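Local structure of alpha,alpha-trehalose-phosphate synthase (UDP-forming) (Burkholderia multivorans, 5UOF) at residues T93-F107 / I165-P178. The protein belongs to the GT-B clan of glycosyltransferases, in family 20, and assembles as two copies of a chain built from two domains with open alpha/beta sheets. Residues are numbered along the deposited sequence; the frame is centred on the assembly and turned at random. Where two conformers were deposited one is given.
With EDO (1,2-ethanediol), chain H.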
loop_
_atom_site.group_PDB
_atom_site.type_symbol
_atom_site.label_atom_id
_atom_site.label_comp_id
_atom_site.label_asym_id
_atom_site.label_seq_id
_atom_site.Cartn_x
_atom_site.Cartn_y
_atom_site.Cartn_z
ATOM N N THR A 93 -7.487 -3.539 11.912
ATOM C CA THR A 93 -6.189 -2.960 11.574
ATOM C C THR A 93 -5.324 -3.922 10.774
ATOM O O THR A 93 -4.895 -3.582 9.673
ATOM C CB THR A 93 -5.431 -2.524 12.847
ATOM O OG1 THR A 93 -6.245 -1.651 13.628
ATOM C CG2 THR A 93 -4.146 -1.791 12.482
ATOM N N LEU A 94 -5.049 -5.117 11.302
ATOM C CA LEU A 94 -4.139 -6.044 10.636
ATOM C C LEU A 94 -4.674 -6.470 9.279
ATOM O O LEU A 94 -4.014 -6.306 8.245
ATOM C CB LEU A 94 -3.918 -7.285 11.502
ATOM C CG LEU A 94 -2.976 -7.151 12.682
ATOM C CD1 LEU A 94 -2.702 -8.516 13.289
ATOM C CD2 LEU A 94 -1.691 -6.475 12.228
ATOM N N TRP A 95 -5.879 -7.034 9.269
ATOM C CA TRP A 95 -6.433 -7.543 8.015
ATOM C C TRP A 95 -6.447 -6.497 6.908
ATOM O O TRP A 95 -5.932 -6.789 5.816
ATOM C CB TRP A 95 -7.832 -8.131 8.249
ATOM C CG TRP A 95 -8.357 -8.830 7.027
ATOM C CD1 TRP A 95 -8.248 -10.158 6.734
ATOM C CD2 TRP A 95 -9.048 -8.230 5.928
ATOM N NE1 TRP A 95 -8.836 -10.424 5.517
ATOM C CE2 TRP A 95 -9.331 -9.257 5.002
ATOM C CE3 TRP A 95 -9.452 -6.923 5.635
ATOM C CZ2 TRP A 95 -10.005 -9.018 3.807
ATOM C CZ3 TRP A 95 -10.120 -6.686 4.445
ATOM C CH2 TRP A 95 -10.392 -7.736 3.548
ATOM N N PRO A 96 -6.984 -5.281 7.092
ATOM C CA PRO A 96 -6.982 -4.356 5.948
ATOM C C PRO A 96 -5.588 -3.943 5.506
ATOM O O PRO A 96 -5.343 -3.850 4.294
ATOM C CB PRO A 96 -7.819 -3.163 6.443
ATOM C CG PRO A 96 -7.791 -3.259 7.944
ATOM C CD PRO A 96 -7.773 -4.736 8.215
ATOM N N VAL A 97 -4.656 -3.696 6.435
ATOM C CA VAL A 97 -3.325 -3.270 6.013
ATOM C C VAL A 97 -2.613 -4.394 5.272
ATOM O O VAL A 97 -1.970 -4.164 4.241
ATOM C CB VAL A 97 -2.491 -2.779 7.210
ATOM C CG1 VAL A 97 -1.037 -2.559 6.757
ATOM C CG2 VAL A 97 -3.078 -1.477 7.773
ATOM N N PHE A 98 -2.724 -5.631 5.772
ATOM C CA PHE A 98 -2.055 -6.743 5.102
ATOM C C PHE A 98 -2.666 -7.035 3.736
ATOM O O PHE A 98 -2.008 -7.667 2.901
ATOM C CB PHE A 98 -2.106 -8.010 5.958
ATOM C CG PHE A 98 -1.129 -8.030 7.117
ATOM C CD1 PHE A 98 -0.814 -6.875 7.827
ATOM C CD2 PHE A 98 -0.561 -9.230 7.521
ATOM C CE1 PHE A 98 0.061 -6.923 8.923
ATOM C CE2 PHE A 98 0.320 -9.287 8.591
ATOM C CZ PHE A 98 0.627 -8.127 9.304
ATOM N N HIS A 99 -3.908 -6.606 3.488
ATOM C CA HIS A 99 -4.487 -6.707 2.148
ATOM C C HIS A 99 -4.336 -5.411 1.371
ATOM O O HIS A 99 -5.079 -5.174 0.404
ATOM C CB HIS A 99 -5.948 -7.149 2.224
ATOM C CG HIS A 99 -6.105 -8.575 2.655
ATOM N ND1 HIS A 99 -6.048 -8.963 3.978
ATOM C CD2 HIS A 99 -6.258 -9.717 1.936
ATOM C CE1 HIS A 99 -6.176 -10.277 4.057
ATOM N NE2 HIS A 99 -6.310 -10.757 2.831
ATOM N N TYR A 100 -3.376 -4.575 1.772
ATOM C CA TYR A 100 -3.000 -3.372 1.028
ATOM C C TYR A 100 -4.141 -2.358 0.976
ATOM O O TYR A 100 -4.273 -1.581 0.026
ATOM C CB TYR A 100 -2.494 -3.726 -0.376
ATOM C CG TYR A 100 -1.084 -4.270 -0.342
ATOM C CD1 TYR A 100 -0.829 -5.570 0.060
ATOM C CD2 TYR A 100 0.000 -3.473 -0.682
ATOM C CE1 TYR A 100 0.468 -6.065 0.112
ATOM C CE2 TYR A 100 1.287 -3.954 -0.629
ATOM C CZ TYR A 100 1.523 -5.251 -0.238
ATOM O OH TYR A 100 2.813 -5.727 -0.195
ATOM N N ARG A 101 -4.962 -2.340 2.026
ATOM C CA ARG A 101 -5.994 -1.321 2.172
ATOM C C ARG A 101 -5.760 -0.494 3.434
ATOM O O ARG A 101 -6.571 -0.524 4.364
ATOM C CB ARG A 101 -7.385 -1.962 2.180
ATOM C CG ARG A 101 -7.821 -2.600 0.849
ATOM C CD ARG A 101 -7.956 -1.568 -0.280
ATOM N NE ARG A 101 -8.868 -0.463 0.022
ATOM C CZ ARG A 101 -10.151 -0.419 -0.343
ATOM N NH1 ARG A 101 -10.698 -1.429 -1.008
ATOM N NH2 ARG A 101 -10.891 0.640 -0.038
ATOM N N GLY A 102 -4.662 0.263 3.470
ATOM C CA GLY A 102 -4.416 1.155 4.592
ATOM C C GLY A 102 -5.537 2.145 4.840
ATOM O O GLY A 102 -5.741 2.582 5.975
ATOM N N ASP A 103 -6.281 2.508 3.787
ATOM C CA ASP A 103 -7.375 3.466 3.910
ATOM C C ASP A 103 -8.522 2.936 4.756
ATOM O O ASP A 103 -9.316 3.731 5.270
ATOM C CB ASP A 103 -7.915 3.838 2.527
ATOM C CG ASP A 103 -8.432 2.632 1.759
ATOM O OD1 ASP A 103 -7.636 1.713 1.461
ATOM O OD2 ASP A 103 -9.645 2.597 1.453
ATOM N N LEU A 104 -8.641 1.618 4.899
ATOM C CA LEU A 104 -9.727 1.041 5.683
ATOM C C LEU A 104 -9.328 0.751 7.121
ATOM O O LEU A 104 -10.201 0.443 7.946
ATOM C CB LEU A 104 -10.218 -0.254 5.029
ATOM C CG LEU A 104 -10.820 -0.085 3.636
ATOM C CD1 LEU A 104 -11.269 -1.445 3.106
ATOM C CD2 LEU A 104 -11.967 0.910 3.640
ATOM N N ALA A 105 -8.041 0.849 7.434
ATOM C CA ALA A 105 -7.556 0.500 8.759
ATOM C C ALA A 105 -7.986 1.540 9.782
ATOM O O ALA A 105 -8.033 2.743 9.494
ATOM C CB ALA A 105 -6.034 0.384 8.748
ATOM N N ARG A 106 -8.310 1.063 10.985
ATOM C CA ARG A 106 -8.724 1.910 12.109
ATOM C C ARG A 106 -7.983 1.421 13.349
ATOM O O ARG A 106 -8.502 0.595 14.109
ATOM C CB ARG A 106 -10.238 1.872 12.316
ATOM C CG ARG A 106 -11.062 2.269 11.085
ATOM C CD ARG A 106 -10.879 3.745 10.722
ATOM N NE ARG A 106 -11.775 4.154 9.634
ATOM C CZ ARG A 106 -11.428 4.238 8.349
ATOM N NH1 ARG A 106 -10.190 3.955 7.959
ATOM N NH2 ARG A 106 -12.324 4.617 7.447
ATOM N N PHE A 107 -6.794 1.965 13.596
ATOM C CA PHE A 107 -6.030 1.559 14.767
ATOM C C PHE A 107 -6.576 2.165 16.062
ATOM O O PHE A 107 -6.891 3.355 16.135
ATOM C CB PHE A 107 -4.560 1.939 14.616
ATOM C CG PHE A 107 -3.761 1.633 15.851
ATOM C CD1 PHE A 107 -3.395 0.323 16.144
ATOM C CD2 PHE A 107 -3.397 2.641 16.726
ATOM C CE1 PHE A 107 -2.670 0.021 17.305
ATOM C CE2 PHE A 107 -2.680 2.353 17.881
ATOM C CZ PHE A 107 -2.306 1.039 18.166
ATOM N N ILE A 165 -2.743 -15.058 5.046
ATOM C CA ILE A 165 -3.023 -13.846 4.276
ATOM C C ILE A 165 -1.692 -13.271 3.795
ATOM O O ILE A 165 -0.631 -13.785 4.178
ATOM C CB ILE A 165 -3.826 -12.845 5.128
ATOM C CG1 ILE A 165 -3.011 -12.382 6.336
ATOM C CG2 ILE A 165 -5.134 -13.485 5.591
ATOM C CD1 ILE A 165 -3.642 -11.199 7.037
ATOM N N PRO A 166 -1.684 -12.251 2.934
ATOM C CA PRO A 166 -0.407 -11.674 2.487
ATOM C C PRO A 166 0.371 -11.066 3.640
ATOM O O PRO A 166 -0.182 -10.735 4.688
ATOM C CB PRO A 166 -0.838 -10.584 1.491
ATOM C CG PRO A 166 -2.248 -10.987 1.059
ATOM C CD PRO A 166 -2.834 -11.548 2.341
ATOM N N PHE A 167 1.685 -10.941 3.449
ATOM C CA PHE A 167 2.470 -10.105 4.354
ATOM C C PHE A 167 2.947 -8.892 3.577
ATOM O O PHE A 167 3.674 -9.044 2.582
ATOM C CB PHE A 167 3.655 -10.850 4.968
ATOM C CG PHE A 167 4.251 -10.125 6.133
ATOM C CD1 PHE A 167 3.656 -10.214 7.377
ATOM C CD2 PHE A 167 5.375 -9.320 5.979
ATOM C CE1 PHE A 167 4.183 -9.516 8.468
ATOM C CE2 PHE A 167 5.909 -8.632 7.070
ATOM C CZ PHE A 167 5.315 -8.741 8.312
ATOM N N PRO A 168 2.543 -7.687 3.976
ATOM C CA PRO A 168 2.844 -6.501 3.174
ATOM C C PRO A 168 4.303 -6.082 3.268
ATOM O O PRO A 168 4.997 -6.348 4.252
ATOM C CB PRO A 168 1.922 -5.435 3.772
ATOM C CG PRO A 168 1.814 -5.829 5.226
ATOM C CD PRO A 168 1.864 -7.348 5.242
ATOM N N SER A 169 4.761 -5.407 2.206
ATOM C CA SER A 169 6.099 -4.830 2.192
ATOM C C SER A 169 6.244 -3.786 3.310
ATOM O O SER A 169 5.249 -3.271 3.823
ATOM C CB SER A 169 6.373 -4.205 0.828
ATOM O OG SER A 169 5.399 -3.226 0.536
ATOM N N PRO A 170 7.483 -3.477 3.720
ATOM C CA PRO A 170 7.657 -2.650 4.936
ATOM C C PRO A 170 6.973 -1.296 4.865
ATOM O O PRO A 170 6.402 -0.844 5.865
ATOM C CB PRO A 170 9.182 -2.513 5.050
ATOM C CG PRO A 170 9.729 -3.713 4.338
ATOM C CD PRO A 170 8.767 -4.011 3.227
ATOM N N ASP A 171 6.997 -0.634 3.699
ATOM C CA ASP A 171 6.338 0.662 3.572
ATOM C C ASP A 171 4.848 0.568 3.884
ATOM O O ASP A 171 4.250 1.533 4.367
ATOM C CB ASP A 171 6.560 1.215 2.161
ATOM C CG ASP A 171 6.415 0.149 1.074
ATOM O OD1 ASP A 171 7.109 -0.902 1.132
ATOM O OD2 ASP A 171 5.616 0.384 0.135
ATOM N N VAL A 172 4.232 -0.575 3.597
ATOM C CA VAL A 172 2.804 -0.732 3.839
ATOM C C VAL A 172 2.554 -1.284 5.235
ATOM O O VAL A 172 1.599 -0.879 5.905
ATOM C CB VAL A 172 2.199 -1.635 2.745
ATOM C CG1 VAL A 172 0.740 -1.972 3.051
ATOM C CG2 VAL A 172 2.313 -0.930 1.381
ATOM N N LEU A 173 3.435 -2.171 5.692
ATOM C CA LEU A 173 3.325 -2.701 7.054
ATOM C C LEU A 173 3.363 -1.592 8.102
ATOM O O LEU A 173 2.694 -1.693 9.143
ATOM C CB LEU A 173 4.451 -3.696 7.337
ATOM C CG LEU A 173 4.394 -4.341 8.732
ATOM C CD1 LEU A 173 3.178 -5.269 8.862
ATOM C CD2 LEU A 173 5.674 -5.079 9.081
ATOM N N ARG A 174 4.142 -0.531 7.853
ATOM C CA ARG A 174 4.274 0.554 8.823
ATOM C C ARG A 174 2.984 1.338 9.023
ATOM O O ARG A 174 2.917 2.160 9.944
ATOM C CB ARG A 174 5.414 1.484 8.401
ATOM C CG ARG A 174 6.781 0.848 8.590
ATOM C CD ARG A 174 7.918 1.614 7.909
ATOM N NE ARG A 174 7.981 3.017 8.314
ATOM C CZ ARG A 174 8.036 4.036 7.463
ATOM N NH1 ARG A 174 8.054 3.813 6.153
ATOM N NH2 ARG A 174 8.091 5.280 7.920
ATOM N N LEU A 175 1.959 1.096 8.207
ATOM C CA LEU A 175 0.650 1.672 8.483
ATOM C C LEU A 175 0.022 1.084 9.739
ATOM O O LEU A 175 -0.898 1.688 10.295
ATOM C CB LEU A 175 -0.274 1.468 7.287
ATOM C CG LEU A 175 0.294 2.115 6.016
ATOM C CD1 LEU A 175 -0.614 1.854 4.824
ATOM C CD2 LEU A 175 0.508 3.584 6.219
ATOM N N VAL A 176 0.479 -0.084 10.177
ATOM C CA VAL A 176 0.090 -0.645 11.474
ATOM C C VAL A 176 0.991 -0.018 12.533
ATOM O O VAL A 176 2.192 -0.303 12.543
ATOM C CB VAL A 176 0.235 -2.178 11.490
ATOM C CG1 VAL A 176 -0.149 -2.723 12.860
ATOM C CG2 VAL A 176 -0.606 -2.837 10.401
ATOM N N PRO A 177 0.490 0.825 13.433
ATOM C CA PRO A 177 1.403 1.566 14.330
ATOM C C PRO A 177 2.314 0.649 15.140
ATOM O O PRO A 177 3.509 0.952 15.278
ATOM C CB PRO A 177 0.444 2.383 15.214
ATOM C CG PRO A 177 -0.731 2.667 14.267
ATOM C CD PRO A 177 -0.886 1.355 13.484
ATOM N N PRO A 178 1.834 -0.509 15.676
ATOM C CA PRO A 178 2.774 -1.384 16.408
ATOM C C PRO A 178 3.537 -2.391 15.537
ATOM O O PRO A 178 3.869 -3.492 15.993
ATOM C CB PRO A 178 1.863 -2.099 17.414
ATOM C CG PRO A 178 0.558 -2.226 16.679
ATOM C CD PRO A 178 0.431 -0.923 15.905
HETATM C C1 EDO H . -1.197 0.311 -0.227
HETATM O O1 EDO H . -1.437 1.378 -1.146
HETATM C C2 EDO H . -1.492 0.807 1.183
HETATM O O2 EDO H . -2.900 1.029 1.328
HETATM O O HOH W 1 3.614 -8.467 -0.080
#
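The rings of Phe98 and Tyr100 both hang from a CG anti to the carbonyl carbon (chi1 -77° in each), which lets them reach 165-178. That of Phe98 swings off the end of helix 89-98 into the bend of this segment. Pro168 lies over one face of it in a CH-pi contact, CD standing 3.7 Å from the ring centroid of Phe98. Phe167 meets the far end of the ring obliquely, while Leu173 runs alongside and brings its CD1 to 3.5 Å from Phe98 CE1. The O of Pro166, buried here without a hydrogen-bonding partner, sits 3.2 Å from Phe98 CD2. His99 is clasped between Trp95 and Pro166 CD on opposite faces, and its rotation is fixed by an in-plane bond from ND1 to Trp95 O (2.8 Å).

Beyond the helix, Tyr100 takes positive phi as the C-prime residue of a Schellman motif. Its ring has Val172 CG1 over one face and meets Pro168 obliquely. Its OH accepts the N-H of Ser169 (3.1 Å, 162°), and a water bridges the same hydroxyl to Phe167 O. Asp171 of the second subunit also hydrogen-bonds this OH, tying the contact to the dimer interface, where Val172 meets its own counterpart.

Val97 CG1 packs 3.7 Å from Val176 CG2, and Gly102 CA lies 3.9 Å from Leu175 CD1. Farther along, Phe107 lays one ring face against Pro177 CG, 3.8 Å from the ring centroid. Thus a Schellman-capped helix end is packed against the proline-rich segment, with its short helix 170-173, that follows parallel strand 159-162, within the mixed-sheet, Rossmann-like domain of a GT-B glycosyltransferase.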